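Local coordinates for Slr1438 protein (Synechocystis sp., PDB 3K25) that is of unknown function but is an aldose 1-epimerase family member that may bind carbohydrate and have isomerase activity, at residues K84-K89 with A125-F130. Residues are numbered along the deposited sequence; the frame is centred on the assembly and turned at random.
Sequences KSYRLK and AFPFAF
A beta hairpin and the loop ahead of strand 130-139 meet here, Tyr-86 in strand 84-87 and Leu-88 just beyond it straddling the Ala-125 carbonyl: the carbonyl is the bump, the gap between the two side chains the hollow. Ala-125 O lies 3.4 Å from Leu-88 CG and 3.6 Å from Tyr-86 CB, two carbons that offer it no hydrogen bond; the branched leucine suits one wall of the notch. At Ala-125 a mere methyl lies against the strand at Arg-87 O and reaches Leu-88 CD2.

Farther along, Pro-127, centre of an inverse gamma turn, presents its ring as a knob to one face of Tyr-86. Proline suits the place because its rigid ring offers C-H groups next to the nitrogen. Pro-127 CD stands 3.6 Å from the centroid of the Tyr-86 ring, 24° off the normal, a CH-pi contact, while Pro-127 CG rests near Tyr-86 CZ. With its CG anti to the carbonyl carbon (chi1 -61°), Tyr-86 reaches out to meet the proline tip to tip. An alanine at Tyr-86 takes away the face that Pro-127 covers and would probably loosen the loop against the hairpin.

Phe-126 turns inward instead, touching Leu-88 CD1 lightly; Phe-79 and Met-157 add to this apolar cluster. No hydrogen bond links the two segments, so their hold rests on fit, dispersion and the CH-pi contact.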
ATOM      1  N   LYS A  84     -28.522  -4.174  -7.642  1.00 67.20           N
ATOM      2  CA  LYS A  84     -28.198  -2.839  -7.150  1.00 63.55           C
ATOM      3  C   LYS A  84     -26.854  -2.319  -7.658  1.00 57.09           C
ATOM      4  O   LYS A  84     -25.971  -3.091  -8.040  1.00 53.92           O
ATOM      5  CB  LYS A  84     -28.211  -2.824  -5.615  1.00 64.03           C
ATOM      6  CG  LYS A  84     -29.523  -3.281  -4.976  1.00 71.68           C
ATOM      7  CD  LYS A  84     -30.686  -2.369  -5.351  1.00 79.93           C
ATOM      8  CE  LYS A  84     -32.002  -2.816  -4.707  1.00 87.34           C
ATOM      9  NZ  LYS A  84     -32.456  -4.165  -5.154  1.00 87.63           N
ATOM     10  N   SER A  85     -26.709  -0.996  -7.656  1.00 53.88           N
ATOM     11  CA  SER A  85     -25.485  -0.345  -8.119  1.00 48.43           C
ATOM     12  C   SER A  85     -24.756   0.360  -6.966  1.00 42.28           C
ATOM     13  O   SER A  85     -25.389   0.966  -6.090  1.00 41.64           O
ATOM     14  CB  SER A  85     -25.828   0.660  -9.218  1.00 51.20           C
ATOM     15  OG  SER A  85     -24.657   1.273  -9.713  1.00 52.94           O
ATOM     16  N   TYR A  86     -23.427   0.276  -6.967  1.00 37.02           N
ATOM     17  CA  TYR A  86     -22.623   0.889  -5.905  1.00 33.25           C
ATOM     18  C   TYR A  86     -21.495   1.769  -6.425  1.00 33.63           C
ATOM     19  O   TYR A  86     -20.866   1.448  -7.428  1.00 35.46           O
ATOM     20  CB  TYR A  86     -22.045  -0.200  -4.983  1.00 28.97           C
ATOM     21  CG  TYR A  86     -23.114  -1.028  -4.289  1.00 29.52           C
ATOM     22  CD1 TYR A  86     -23.808  -2.027  -4.982  1.00 31.23           C
ATOM     23  CD2 TYR A  86     -23.495  -0.752  -2.971  1.00 26.90           C
ATOM     24  CE1 TYR A  86     -24.857  -2.719  -4.388  1.00 32.96           C
ATOM     25  CE2 TYR A  86     -24.546  -1.443  -2.368  1.00 30.04           C
ATOM     26  CZ  TYR A  86     -25.225  -2.426  -3.084  1.00 33.92           C
ATOM     27  OH  TYR A  86     -26.269  -3.118  -2.502  1.00 36.32           O
ATOM     28  N   ARG A  87     -21.238   2.871  -5.724  1.00 46.20           N
ATOM     29  CA  ARG A  87     -20.190   3.820  -6.099  1.00 47.79           C
ATOM     30  C   ARG A  87     -18.964   3.699  -5.194  1.00 40.72           C
ATOM     31  O   ARG A  87     -19.075   3.743  -3.974  1.00 39.89           O
ATOM     32  CB  ARG A  87     -20.730   5.251  -6.009  1.00 54.62           C
ATOM     33  CG  ARG A  87     -22.018   5.477  -6.778  1.00 67.33           C
ATOM     34  CD  ARG A  87     -21.774   5.457  -8.277  1.00 75.41           C
ATOM     35  NE  ARG A  87     -20.888   6.545  -8.684  1.00 81.47           N
ATOM     36  CZ  ARG A  87     -21.195   7.838  -8.601  1.00 82.62           C
ATOM     37  NH1 ARG A  87     -20.319   8.752  -8.994  1.00 86.82           N
ATOM     38  NH2 ARG A  87     -22.380   8.217  -8.137  1.00 78.90           N
ATOM     39  N   LEU A  88     -17.794   3.565  -5.800  1.00 34.76           N
ATOM     40  CA  LEU A  88     -16.545   3.455  -5.057  1.00 30.67           C
ATOM     41  C   LEU A  88     -15.451   4.289  -5.690  1.00 32.36           C
ATOM     42  O   LEU A  88     -15.170   4.155  -6.887  1.00 34.20           O
ATOM     43  CB  LEU A  88     -16.065   2.014  -5.025  1.00 26.78           C
ATOM     44  CG  LEU A  88     -16.641   1.089  -3.976  1.00 23.99           C
ATOM     45  CD1 LEU A  88     -16.258  -0.333  -4.332  1.00 26.18           C
ATOM     46  CD2 LEU A  88     -16.117   1.480  -2.623  1.00 19.04           C
ATOM     47  N   LYS A  89     -14.819   5.136  -4.883  1.00 52.04           N
ATOM     48  CA  LYS A  89     -13.733   5.979  -5.368  1.00 52.46           C
ATOM     49  C   LYS A  89     -12.478   5.145  -5.590  1.00 48.92           C
ATOM     50  O   LYS A  89     -12.367   4.017  -5.112  1.00 45.49           O
ATOM     51  CB  LYS A  89     -13.435   7.098  -4.366  1.00 53.59           C
ATOM     52  CG  LYS A  89     -14.576   8.085  -4.189  1.00 60.75           C
ATOM     53  CD  LYS A  89     -14.183   9.234  -3.272  1.00 62.29           C
ATOM     54  CE  LYS A  89     -15.249  10.326  -3.239  1.00 65.15           C
ATOM     55  NZ  LYS A  89     -14.750  11.547  -2.542  1.00 64.09           N
ATOM     56  N   ALA A 125     -21.458   1.877   0.080  1.00 31.99           N
ATOM     57  CA  ALA A 125     -20.624   1.847  -1.121  1.00 29.59           C
ATOM     58  C   ALA A 125     -20.063   0.441  -1.379  1.00 26.52           C
ATOM     59  O   ALA A 125     -19.524   0.164  -2.459  1.00 26.41           O
ATOM     60  CB  ALA A 125     -19.471   2.842  -0.971  1.00 24.85           C
ATOM     61  N   PHE A 126     -20.207  -0.433  -0.384  1.00 28.11           N
ATOM     62  CA  PHE A 126     -19.693  -1.794  -0.442  1.00 27.32           C
ATOM     63  C   PHE A 126     -20.508  -2.593   0.580  1.00 29.04           C
ATOM     64  O   PHE A 126     -20.136  -2.676   1.752  1.00 30.15           O
ATOM     65  CB  PHE A 126     -18.212  -1.760  -0.053  1.00 24.72           C
ATOM     66  CG  PHE A 126     -17.495  -3.063  -0.237  1.00 24.60           C
ATOM     67  CD1 PHE A 126     -17.365  -3.628  -1.509  1.00 25.91           C
ATOM     68  CD2 PHE A 126     -16.939  -3.724   0.865  1.00 23.44           C
ATOM     69  CE1 PHE A 126     -16.684  -4.849  -1.681  1.00 24.62           C
ATOM     70  CE2 PHE A 126     -16.260  -4.941   0.705  1.00 23.82           C
ATOM     71  CZ  PHE A 126     -16.132  -5.506  -0.570  1.00 25.52           C
ATOM     72  N   PRO A 127     -21.627  -3.202   0.136  1.00 37.45           N
ATOM     73  CA  PRO A 127     -22.551  -3.997   0.953  1.00 40.21           C
ATOM     74  C   PRO A 127     -22.028  -5.294   1.563  1.00 39.52           C
ATOM     75  O   PRO A 127     -22.648  -6.343   1.401  1.00 41.82           O
ATOM     76  CB  PRO A 127     -23.707  -4.252  -0.008  1.00 44.62           C
ATOM     77  CG  PRO A 127     -22.988  -4.462  -1.297  1.00 42.94           C
ATOM     78  CD  PRO A 127     -21.982  -3.327  -1.296  1.00 39.18           C
ATOM     79  N   PHE A 128     -20.900  -5.235   2.263  1.00 32.73           N
ATOM     80  CA  PHE A 128     -20.356  -6.435   2.896  1.00 30.41           C
ATOM     81  C   PHE A 128     -19.821  -6.111   4.283  1.00 28.31           C
ATOM     82  O   PHE A 128     -19.089  -5.139   4.466  1.00 28.84           O
ATOM     83  CB  PHE A 128     -19.256  -7.042   2.027  1.00 27.99           C
ATOM     84  CG  PHE A 128     -19.714  -7.398   0.646  1.00 29.46           C
ATOM     85  CD1 PHE A 128     -20.362  -8.605   0.404  1.00 33.69           C
ATOM     86  CD2 PHE A 128     -19.514  -6.517  -0.411  1.00 30.38           C
ATOM     87  CE1 PHE A 128     -20.805  -8.938  -0.872  1.00 36.30           C
ATOM     88  CE2 PHE A 128     -19.952  -6.836  -1.693  1.00 32.60           C
ATOM     89  CZ  PHE A 128     -20.603  -8.056  -1.927  1.00 35.72           C
ATOM     90  N   ALA A 129     -20.197  -6.933   5.255  1.00 29.53           N
ATOM     91  CA  ALA A 129     -19.784  -6.742   6.643  1.00 28.50           C
ATOM     92  C   ALA A 129     -18.332  -7.151   6.871  1.00 25.72           C
ATOM     93  O   ALA A 129     -18.050  -8.122   7.591  1.00 26.77           O
ATOM     94  CB  ALA A 129     -20.702  -7.550   7.561  1.00 31.43           C
ATOM     95  N   PHE A 130     -17.413  -6.391   6.287  1.00 31.17           N
ATOM     96  CA  PHE A 130     -15.991  -6.696   6.405  1.00 29.48           C
ATOM     97  C   PHE A 130     -15.350  -6.261   7.718  1.00 29.81           C
ATOM     98  O   PHE A 130     -15.820  -5.348   8.398  1.00 30.68           O
ATOM     99  CB  PHE A 130     -15.217  -6.043   5.245  1.00 23.86           C
ATOM    100  CG  PHE A 130     -14.920  -4.582   5.457  1.00 20.09           C
ATOM    101  CD1 PHE A 130     -13.811  -4.188   6.210  1.00 17.68           C
ATOM    102  CD2 PHE A 130     -15.779  -3.608   4.963  1.00 18.78           C
ATOM    103  CE1 PHE A 130     -13.564  -2.841   6.476  1.00 12.69           C
ATOM    104  CE2 PHE A 130     -15.554  -2.256   5.213  1.00 14.32           C
ATOM    105  CZ  PHE A 130     -14.442  -1.864   5.976  1.00 12.42           C
TER